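Local atomic coordinates of cell wall surface anchor family protein (Streptococcus agalactiae serogroup V, PDB entry 3PF2), a protein that probably builds the shaft of a group B streptococcal type 1 pilus as its major, calcium-binding backbone subunit, of which this chain is a C-terminal fragment. Residues Glu6-Lys11 against Lys34-Ala39; Tyr44-Ile49 against Lys164-Lys169; Glu155-His160 against Pro168-Pro173. All blocks are in the same frame, centred on the assembly; numbering follows the deposited sequence. Where two conformers were deposited one is given.

Contact 1 of 3, residues Glu6-Lys11 against Lys34-Ala39; sequences EPKTDK and KSTIPA. With CA (calcium ion), chain B.
Asp10 and Lys34 lie side by side on one face of an antiparallel strand pair, their side chains pointing the same way. The carboxylate swings anti to its own backbone N (chi1 176°), while the lysine chain bends at chi3, and NZ reaches the anti lone pair of Asp10 OD2 at 2.8 Å in a salt bridge. That oxygen is shared: Asp10 holds a calcium ion with OD1 and OD2, each at 2.5 Å, Lys11 O adds a third ligand at 2.4 Å, and Asp12 and Asp19 complete the protein part of the site. Lys34 NZ also pairs with Asp12, so a single ammonium touches two of the acidic ligands and probably offsets part of their charge. Backbone bonds run both ways between the two residues, Asp10 N to Lys34 O and Lys34 N to Asp10 O.

The strands, 9-13 and 29-35, are the edge and its neighbour in a five-stranded sheet of the N-terminal Ig-like, CNA-type domain of this fragment. Lys11 belongs to an intramolecular isopeptide bond, its NZ joined covalently to Asn152 CG, with Asp51 as its polar partner. On the face turned from the calcium, Thr9 CG2 meets Ser35 OG at 3.9 Å, and both side chains touch Leu156 of strand 155-159.

Beyond the regular ladder Thr36 takes over. Its OG1, held between its own backbone N and carbonyl carbon (chi1 63°), accepts an almost straight bond from Lys8 N at 2.8 Å, and Thr36 N returns one to Lys8 O. A threonine suits this place because its hydroxyl stands in for a backbone acceptor. Pro7, which brings no N-H, sets CB 3.5 Å from Ser35 OG, whose hydroxyl is given to Thr36 O.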
loop_
_atom_site.group_PDB
_atom_site.type_symbol
_atom_site.label_atom_id
_atom_site.label_comp_id
_atom_site.label_asym_id
_atom_site.label_seq_id
_atom_site.Cartn_x
_atom_site.Cartn_y
_atom_site.Cartn_z
ATOM N N GLU A 6 8.734 -21.670 -19.864
ATOM C CA GLU A 6 8.107 -21.828 -18.553
ATOM C C GLU A 6 7.900 -20.444 -17.915
ATOM O O GLU A 6 8.592 -19.497 -18.282
ATOM C CB GLU A 6 8.948 -22.757 -17.674
ATOM C CG GLU A 6 8.868 -24.232 -18.119
ATOM C CD GLU A 6 9.905 -25.130 -17.458
ATOM O OE1 GLU A 6 10.166 -24.979 -16.246
ATOM O OE2 GLU A 6 10.469 -26.004 -18.162
ATOM N N PRO A 7 6.938 -20.324 -16.981
ATOM C CA PRO A 7 6.544 -18.970 -16.519
ATOM C C PRO A 7 7.627 -18.129 -15.818
ATOM O O PRO A 7 8.344 -18.624 -14.953
ATOM C CB PRO A 7 5.404 -19.248 -15.537
ATOM C CG PRO A 7 4.852 -20.587 -15.954
ATOM C CD PRO A 7 6.063 -21.368 -16.404
ATOM N N LYS A 8 7.738 -16.874 -16.239
ATOM C CA LYS A 8 8.507 -15.863 -15.510
ATOM C C LYS A 8 7.464 -15.026 -14.792
ATOM O O LYS A 8 6.375 -14.789 -15.327
ATOM C CB LYS A 8 9.278 -14.986 -16.488
ATOM C CG LYS A 8 10.551 -15.610 -17.043
ATOM C CD LYS A 8 10.223 -16.607 -18.136
ATOM C CE LYS A 8 11.460 -17.267 -18.657
ATOM N NZ LYS A 8 11.047 -18.515 -19.355
ATOM N N THR A 9 7.798 -14.560 -13.597
ATOM C CA THR A 9 6.835 -13.827 -12.777
ATOM C C THR A 9 7.390 -12.482 -12.338
ATOM O O THR A 9 8.591 -12.293 -12.260
ATOM C CB THR A 9 6.403 -14.643 -11.532
ATOM O OG1 THR A 9 7.562 -15.205 -10.891
ATOM C CG2 THR A 9 5.462 -15.776 -11.954
ATOM N N ASP A 10 6.490 -11.540 -12.075
ATOM C CA ASP A 10 6.869 -10.233 -11.539
ATOM C C ASP A 10 5.674 -9.695 -10.781
ATOM O O ASP A 10 4.545 -10.144 -10.993
ATOM C CB ASP A 10 7.229 -9.267 -12.675
ATOM C CG ASP A 10 7.543 -7.858 -12.180
ATOM O OD1 ASP A 10 8.199 -7.720 -11.146
ATOM O OD2 ASP A 10 7.154 -6.883 -12.834
ATOM N N LYS A 11 5.906 -8.710 -9.919
ATOM C CA LYS A 11 4.800 -8.034 -9.245
ATOM C C LYS A 11 5.034 -6.525 -9.366
ATOM O O LYS A 11 6.170 -6.062 -9.286
ATOM C CB LYS A 11 4.732 -8.464 -7.771
ATOM C CG LYS A 11 3.446 -8.064 -7.017
ATOM C CD LYS A 11 3.507 -8.512 -5.554
ATOM C CE LYS A 11 2.230 -8.131 -4.789
ATOM N NZ LYS A 11 2.175 -8.759 -3.432
ATOM N N LYS A 34 1.908 -10.837 -11.897
ATOM C CA LYS A 34 2.105 -10.953 -13.329
ATOM C C LYS A 34 2.852 -12.228 -13.648
ATOM O O LYS A 34 3.826 -12.532 -12.989
ATOM C CB LYS A 34 2.920 -9.768 -13.866
ATOM C CG LYS A 34 2.328 -8.392 -13.520
ATOM C CD LYS A 34 3.439 -7.318 -13.420
ATOM C CE LYS A 34 4.133 -7.052 -14.778
ATOM N NZ LYS A 34 5.216 -6.025 -14.666
ATOM N N SER A 35 2.419 -12.948 -14.681
ATOM C CA SER A 35 3.156 -14.128 -15.139
ATOM C C SER A 35 3.135 -14.193 -16.642
ATOM O O SER A 35 2.123 -13.902 -17.262
ATOM C CB SER A 35 2.501 -15.410 -14.620
ATOM O OG SER A 35 3.257 -16.547 -15.019
ATOM N N THR A 36 4.242 -14.607 -17.236
ATOM C CA THR A 36 4.192 -15.017 -18.633
ATOM C C THR A 36 3.397 -16.325 -18.752
ATOM O O THR A 36 3.287 -17.094 -17.796
ATOM C CB THR A 36 5.598 -15.178 -19.265
ATOM O OG1 THR A 36 6.312 -16.220 -18.589
ATOM C CG2 THR A 36 6.389 -13.892 -19.155
ATOM N N ILE A 37 2.814 -16.535 -19.925
ATOM C CA ILE A 37 2.023 -17.732 -20.198
ATOM C C ILE A 37 2.606 -18.405 -21.440
ATOM O O ILE A 37 2.806 -17.745 -22.450
ATOM C CB ILE A 37 0.522 -17.376 -20.422
ATOM C CG1 ILE A 37 -0.123 -16.799 -19.156
ATOM C CG2 ILE A 37 -0.253 -18.584 -20.925
ATOM C CD1 ILE A 37 -0.121 -17.719 -17.916
ATOM N N PRO A 38 2.891 -19.724 -21.365
ATOM C CA PRO A 38 3.324 -20.436 -22.574
ATOM C C PRO A 38 2.151 -20.849 -23.463
ATOM O O PRO A 38 1.036 -21.035 -22.965
ATOM C CB PRO A 38 4.019 -21.674 -22.008
ATOM C CG PRO A 38 3.311 -21.937 -20.728
ATOM C CD PRO A 38 2.919 -20.587 -20.172
ATOM N N ALA A 39 2.400 -20.997 -24.766
ATOM C CA ALA A 39 1.375 -21.507 -25.685
ATOM C C ALA A 39 0.948 -22.942 -25.353
ATOM O O ALA A 39 -0.200 -23.332 -25.609
ATOM C CB ALA A 39 1.842 -21.397 -27.142
HETATM CA CA CA B . 7.626 -5.269 -10.978
HETATM O O HOH W 1 6.480 -18.106 -20.558
HETATM O O HOH W 2 9.389 -5.511 -9.419
HETATM O O HOH W 3 9.052 -4.244 -12.598
#

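Contact 2 of 3, residues Tyr44-Ile49 against Lys164-Lys169; sequences YEKFEI and KADNPK. With CA (calcium ion), chain C.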
loop_
_atom_site.group_PDB
_atom_site.type_symbol
_atom_site.label_atom_id
_atom_site.label_comp_id
_atom_site.label_asym_id
_atom_site.label_seq_id
_atom_site.Cartn_x
_atom_site.Cartn_y
_atom_site.Cartn_z
ATOM N N TYR A 44 -0.570 -28.073 -18.896
ATOM C CA TYR A 44 -0.200 -27.890 -17.494
ATOM C C TYR A 44 -1.139 -28.628 -16.541
ATOM O O TYR A 44 -2.354 -28.671 -16.772
ATOM C CB TYR A 44 -0.113 -26.386 -17.152
ATOM C CG TYR A 44 1.210 -25.731 -17.550
ATOM C CD1 TYR A 44 1.732 -25.866 -18.844
ATOM C CD2 TYR A 44 1.922 -24.949 -16.630
ATOM C CE1 TYR A 44 2.941 -25.253 -19.208
ATOM C CE2 TYR A 44 3.129 -24.336 -16.978
ATOM C CZ TYR A 44 3.631 -24.489 -18.251
ATOM O OH TYR A 44 4.818 -23.900 -18.588
ATOM N N GLU A 45 -0.567 -29.205 -15.483
ATOM C CA GLU A 45 -1.310 -29.957 -14.471
ATOM C C GLU A 45 -1.487 -29.198 -13.149
ATOM O O GLU A 45 -2.205 -29.664 -12.253
ATOM C CB GLU A 45 -0.632 -31.322 -14.232
ATOM C CG GLU A 45 -0.374 -32.104 -15.524
ATOM C CD GLU A 45 0.244 -33.473 -15.279
ATOM O OE1 GLU A 45 1.022 -33.612 -14.314
ATOM O OE2 GLU A 45 -0.044 -34.416 -16.063
ATOM N N LYS A 46 -0.830 -28.036 -13.041
ATOM C CA LYS A 46 -0.955 -27.159 -11.882
ATOM C C LYS A 46 -0.544 -25.745 -12.281
ATOM O O LYS A 46 0.385 -25.554 -13.064
ATOM C CB LYS A 46 -0.058 -27.629 -10.732
ATOM C CG LYS A 46 -0.373 -26.969 -9.387
ATOM C CD LYS A 46 0.696 -27.224 -8.331
ATOM C CE LYS A 46 0.776 -28.688 -7.922
ATOM N NZ LYS A 46 -0.528 -29.268 -7.471
ATOM N N PHE A 47 -1.259 -24.758 -11.749
ATOM C CA PHE A 47 -0.873 -23.363 -11.941
ATOM C C PHE A 47 -1.507 -22.631 -10.767
ATOM O O PHE A 47 -2.650 -22.180 -10.833
ATOM C CB PHE A 47 -1.380 -22.846 -13.291
ATOM C CG PHE A 47 -0.708 -21.580 -13.753
ATOM C CD1 PHE A 47 0.295 -21.624 -14.715
ATOM C CD2 PHE A 47 -1.103 -20.343 -13.246
ATOM C CE1 PHE A 47 0.922 -20.461 -15.156
ATOM C CE2 PHE A 47 -0.485 -19.173 -13.678
ATOM C CZ PHE A 47 0.526 -19.233 -14.637
ATOM N N GLU A 48 -0.753 -22.551 -9.680
ATOM C CA GLU A 48 -1.260 -22.052 -8.409
ATOM C C GLU A 48 -0.376 -20.926 -7.904
ATOM O O GLU A 48 0.850 -21.080 -7.810
ATOM C CB GLU A 48 -1.286 -23.170 -7.364
ATOM C CG GLU A 48 -2.311 -24.267 -7.612
ATOM C CD GLU A 48 -2.226 -25.397 -6.603
ATOM O OE1 GLU A 48 -1.406 -25.303 -5.663
ATOM O OE2 GLU A 48 -2.982 -26.387 -6.744
ATOM N N ILE A 49 -1.009 -19.807 -7.566
ATOM C CA ILE A 49 -0.290 -18.637 -7.074
ATOM C C ILE A 49 -0.566 -18.445 -5.593
ATOM O O ILE A 49 -1.712 -18.494 -5.167
ATOM C CB ILE A 49 -0.652 -17.396 -7.914
ATOM C CG1 ILE A 49 0.084 -17.477 -9.263
ATOM C CG2 ILE A 49 -0.300 -16.089 -7.157
ATOM C CD1 ILE A 49 -0.310 -16.455 -10.289
ATOM N N LYS A 164 0.954 -37.043 -15.882
ATOM C CA LYS A 164 0.085 -37.632 -14.855
ATOM C C LYS A 164 0.784 -37.785 -13.511
ATOM O O LYS A 164 0.391 -38.605 -12.666
ATOM C CB LYS A 164 -0.486 -38.979 -15.320
ATOM C CG LYS A 164 -1.144 -38.930 -16.671
ATOM C CD LYS A 164 -1.573 -40.327 -17.079
ATOM C CE LYS A 164 -1.719 -40.424 -18.579
ATOM N NZ LYS A 164 -2.288 -41.759 -18.962
ATOM N N ALA A 165 1.820 -36.980 -13.305
ATOM C CA ALA A 165 2.573 -37.030 -12.070
ATOM C C ALA A 165 2.671 -35.628 -11.505
ATOM O O ALA A 165 2.923 -34.677 -12.241
ATOM C CB ALA A 165 3.968 -37.605 -12.323
ATOM N N ASP A 166 2.461 -35.529 -10.194
ATOM C CA ASP A 166 2.431 -34.260 -9.477
ATOM C C ASP A 166 3.875 -33.805 -9.196
ATOM O O ASP A 166 4.477 -34.227 -8.208
ATOM C CB ASP A 166 1.666 -34.459 -8.163
ATOM C CG ASP A 166 1.470 -33.167 -7.378
ATOM O OD1 ASP A 166 1.480 -32.076 -7.972
ATOM O OD2 ASP A 166 1.281 -33.258 -6.155
ATOM N N ASN A 167 4.411 -32.941 -10.060
ATOM C CA ASN A 167 5.813 -32.506 -9.983
ATOM C C ASN A 167 6.008 -31.021 -10.338
ATOM O O ASN A 167 6.671 -30.678 -11.323
ATOM C CB ASN A 167 6.716 -33.429 -10.819
ATOM C CG ASN A 167 6.095 -33.817 -12.151
ATOM O OD1 ASN A 167 5.335 -33.053 -12.756
ATOM N ND2 ASN A 167 6.432 -35.022 -12.627
ATOM N N PRO A 168 5.419 -30.132 -9.522
ATOM C CA PRO A 168 5.491 -28.708 -9.841
ATOM C C PRO A 168 6.879 -28.088 -9.581
ATOM O O PRO A 168 7.727 -28.682 -8.885
ATOM C CB PRO A 168 4.465 -28.097 -8.887
ATOM C CG PRO A 168 4.486 -29.005 -7.707
ATOM C CD PRO A 168 4.612 -30.377 -8.314
ATOM N N LYS A 169 7.085 -26.902 -10.147
ATOM C CA LYS A 169 8.300 -26.119 -9.963
ATOM C C LYS A 169 7.870 -24.705 -9.608
ATOM O O LYS A 169 6.786 -24.267 -10.022
ATOM C CB LYS A 169 9.093 -26.054 -11.265
ATOM C CG LYS A 169 9.566 -27.416 -11.814
ATOM C CD LYS A 169 10.025 -27.272 -13.261
ATOM C CE LYS A 169 11.376 -26.587 -13.353
ATOM N NZ LYS A 169 11.887 -26.497 -14.749
HETATM CA CA CA C . 3.405 -33.246 -14.198
#
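A calcium site at the end of the N-terminal Ig-like domain joins the start of strand 46-52 to the loop between strands 155-159 and 169-171. Glu45 and the loop residues Ala165 and Asn167 supply three of its ligands, and Asp159, Thr161 and Asp163 the others. Glu45 divides its carboxylate: OE1 binds the metal at 2.4 Å, while OE2 accepts the backbone N-H of Lys164 on its syn lone pair at 2.8 Å. Its chain runs extended beyond CG (chi2 -178°), giving glutamate the length to reach the loop. Ala165 contributes its backbone carbonyl, O 2.5 Å from the ion, and its CB points away from 44-49. Asn167 offers the neutral OD1 at 2.4 Å among several acidic ligands. OE1 of Glu45 and O of Ala165 sit close because the cation draws both in.

Lys46 crosses the same gap outside the metal shell. Its chain bends at chi3 (-66°), which turns CE toward Asp166, and CD and CE run across the CB-CG side of the Pro168 ring, whose hydrocarbon suits the methylenes. NZ has a long salt bridge to Glu48 OE2 and another to Asp166 OD1 at 3.5 Å, while CE comes 3.7 Å from Pro168 CG.

Contact 3 of 3, residues Glu155-His160 against Pro168-Pro173; sequences ELQYDH and PKPSNP. With CA (calcium ion), chain C.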
loop_
_atom_site.group_PDB
_atom_site.type_symbol
_atom_site.label_atom_id
_atom_site.label_comp_id
_atom_site.label_asym_id
_atom_site.label_seq_id
_atom_site.Cartn_x
_atom_site.Cartn_y
_atom_site.Cartn_z
ATOM N N GLU A 155 4.469 -16.508 -5.106
ATOM C CA GLU A 155 5.126 -17.646 -5.739
ATOM C C GLU A 155 4.126 -18.358 -6.613
ATOM O O GLU A 155 2.998 -18.585 -6.198
ATOM C CB GLU A 155 5.669 -18.621 -4.714
ATOM C CG GLU A 155 6.338 -19.825 -5.383
ATOM C CD GLU A 155 7.128 -20.653 -4.415
ATOM O OE1 GLU A 155 8.313 -20.307 -4.198
ATOM O OE2 GLU A 155 6.577 -21.652 -3.890
ATOM N N LEU A 156 4.548 -18.693 -7.821
ATOM C CA LEU A 156 3.767 -19.558 -8.697
ATOM C C LEU A 156 4.343 -20.965 -8.600
ATOM O O LEU A 156 5.549 -21.142 -8.687
ATOM C CB LEU A 156 3.839 -19.056 -10.141
ATOM C CG LEU A 156 3.346 -19.998 -11.245
ATOM C CD1 LEU A 156 1.841 -20.249 -11.109
ATOM C CD2 LEU A 156 3.665 -19.445 -12.623
ATOM N N GLN A 157 3.474 -21.948 -8.376
ATOM C CA GLN A 157 3.860 -23.360 -8.491
ATOM C C GLN A 157 3.178 -23.842 -9.752
ATOM O O GLN A 157 1.952 -23.819 -9.851
ATOM C CB GLN A 157 3.378 -24.172 -7.282
ATOM C CG GLN A 157 4.206 -23.989 -6.001
ATOM C CD GLN A 157 5.568 -24.686 -6.052
ATOM O OE1 GLN A 157 5.709 -25.763 -6.642
ATOM N NE2 GLN A 157 6.574 -24.077 -5.430
ATOM N N TYR A 158 3.970 -24.227 -10.741
ATOM C CA TYR A 158 3.409 -24.667 -12.020
ATOM C C TYR A 158 3.896 -26.071 -12.359
ATOM O O TYR A 158 5.035 -26.442 -12.027
ATOM C CB TYR A 158 3.783 -23.686 -13.129
ATOM C CG TYR A 158 5.258 -23.652 -13.461
ATOM C CD1 TYR A 158 5.802 -24.516 -14.430
ATOM C CD2 TYR A 158 6.119 -22.759 -12.805
ATOM C CE1 TYR A 158 7.162 -24.496 -14.736
ATOM C CE2 TYR A 158 7.488 -22.728 -13.117
ATOM C CZ TYR A 158 7.986 -23.596 -14.078
ATOM O OH TYR A 158 9.308 -23.570 -14.386
ATOM N N ASP A 159 3.026 -26.858 -12.991
ATOM C CA ASP A 159 3.391 -28.188 -13.461
ATOM C C ASP A 159 3.179 -28.203 -14.969
ATOM O O ASP A 159 2.028 -28.279 -15.447
ATOM C CB ASP A 159 2.553 -29.274 -12.746
ATOM C CG ASP A 159 2.973 -30.704 -13.123
ATOM O OD1 ASP A 159 3.531 -30.893 -14.207
ATOM O OD2 ASP A 159 2.704 -31.624 -12.325
ATOM N N HIS A 160 4.294 -28.107 -15.696
ATOM C CA HIS A 160 4.325 -28.013 -17.155
ATOM C C HIS A 160 4.364 -29.364 -17.866
ATOM O O HIS A 160 4.323 -29.415 -19.103
ATOM C CB HIS A 160 5.508 -27.141 -17.629
ATOM C CG HIS A 160 6.836 -27.840 -17.672
ATOM N ND1 HIS A 160 7.371 -28.342 -18.836
ATOM C CD2 HIS A 160 7.762 -28.063 -16.710
ATOM C CE1 HIS A 160 8.553 -28.880 -18.587
ATOM N NE2 HIS A 160 8.808 -28.734 -17.302
ATOM N N PRO A 168 5.419 -30.132 -9.522
ATOM C CA PRO A 168 5.491 -28.708 -9.841
ATOM C C PRO A 168 6.879 -28.088 -9.581
ATOM O O PRO A 168 7.727 -28.682 -8.885
ATOM C CB PRO A 168 4.465 -28.097 -8.887
ATOM C CG PRO A 168 4.486 -29.005 -7.707
ATOM C CD PRO A 168 4.612 -30.377 -8.314
ATOM N N LYS A 169 7.085 -26.902 -10.147
ATOM C CA LYS A 169 8.300 -26.119 -9.963
ATOM C C LYS A 169 7.870 -24.705 -9.608
ATOM O O LYS A 169 6.786 -24.267 -10.022
ATOM C CB LYS A 169 9.093 -26.054 -11.265
ATOM C CG LYS A 169 9.566 -27.416 -11.814
ATOM C CD LYS A 169 10.025 -27.272 -13.261
ATOM C CE LYS A 169 11.376 -26.587 -13.353
ATOM N NZ LYS A 169 11.887 -26.497 -14.749
ATOM N N PRO A 170 8.735 -23.970 -8.883
ATOM C CA PRO A 170 8.435 -22.580 -8.545
ATOM C C PRO A 170 8.857 -21.559 -9.616
ATOM O O PRO A 170 9.786 -21.798 -10.405
ATOM C CB PRO A 170 9.251 -22.363 -7.267
ATOM C CG PRO A 170 10.478 -23.195 -7.493
ATOM C CD PRO A 170 9.987 -24.431 -8.248
ATOM N N SER A 171 8.149 -20.426 -9.635
ATOM C CA SER A 171 8.603 -19.217 -10.317
ATOM C C SER A 171 8.350 -18.080 -9.339
ATOM O O SER A 171 7.296 -18.023 -8.708
ATOM C CB SER A 171 7.847 -18.977 -11.624
ATOM O OG SER A 171 8.258 -17.757 -12.243
ATOM N N ASN A 172 9.329 -17.183 -9.215
ATOM C CA ASN A 172 9.269 -16.084 -8.265
ATOM C C ASN A 172 9.724 -14.790 -8.930
ATOM O O ASN A 172 10.652 -14.816 -9.754
ATOM C CB ASN A 172 10.181 -16.375 -7.049
ATOM C CG ASN A 172 9.810 -17.669 -6.325
ATOM O OD1 ASN A 172 9.015 -17.665 -5.395
ATOM N ND2 ASN A 172 10.381 -18.780 -6.773
ATOM N N PRO A 173 9.096 -13.649 -8.580
ATOM C CA PRO A 173 9.644 -12.367 -9.055
ATOM C C PRO A 173 11.089 -12.120 -8.553
ATOM O O PRO A 173 11.379 -12.315 -7.368
ATOM C CB PRO A 173 8.687 -11.331 -8.448
ATOM C CG PRO A 173 7.383 -12.074 -8.293
ATOM C CD PRO A 173 7.824 -13.465 -7.851
HETATM CA CA CA C . 3.405 -33.246 -14.198
HETATM O O HOH W 4 7.639 -27.290 -5.942
HETATM O O HOH W 5 10.928 -29.581 -15.896
#
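Pro168 opens its side of the hairpin over Gln157: its CB lies 3.5 Å from Gln157 OE1, and a water donates to both that oxygen and Pro168 O. Lys169 pairs with Tyr158 through two backbone bonds, its N to Tyr158 O at 2.8 Å and its O from Tyr158 N. Tyr158 CG sits between its own backbone N and carbonyl carbon (chi1 67°), and Lys169 CB rests over one face of the ring, 4.3 Å from its centroid in a CH-pi contact. The long methylene chain then carries NZ past the phenol to Glu6, which Tyr158 OH also engages. Lys169 CD meets the edge of the His160 ring.

Pro170 forms a non-hydrogen-bonded pair with Gln157, a position where no N-H is needed; its CB lies 3.7 Å from Gln157 NE2, which donates to Glu155 OE2 from above the carboxylate plane. Ser171 restores the ladder, N to Leu156 O at 2.9 Å and O from Leu156 N, while its OG is hydrogen-bonded to Pro7 O and to Thr9 OG1. The pairing is that of an antiparallel beta hairpin at a sheet edge, whose connection folds around a calcium ion that Asp159 holds with both oxygens.

How the contacts relate
From the N terminus, contact 1 closes a connection of 22 residues, which contains strand 20-22 of another sheet, by pairing strand 9-13 with 29-35. It is complete before contacts 2 and 3 open. The chain then enters strand 46-52 of a second sheet, and contact 2 brings its beginning against residues more than a hundred positions later. Contact 3, a local hairpin, opens within that span and ends on the same stretch, sharing Pro168 and Lys169, so the two overlap and do not nest. Gln157 N is hydrogen-bonded to Glu48 O, and one calcium ion serves both. Glu6 reaches Tyr158 and Lys169, and Ile37 packs on Phe47, tying the loops flanking the first sheet to the second.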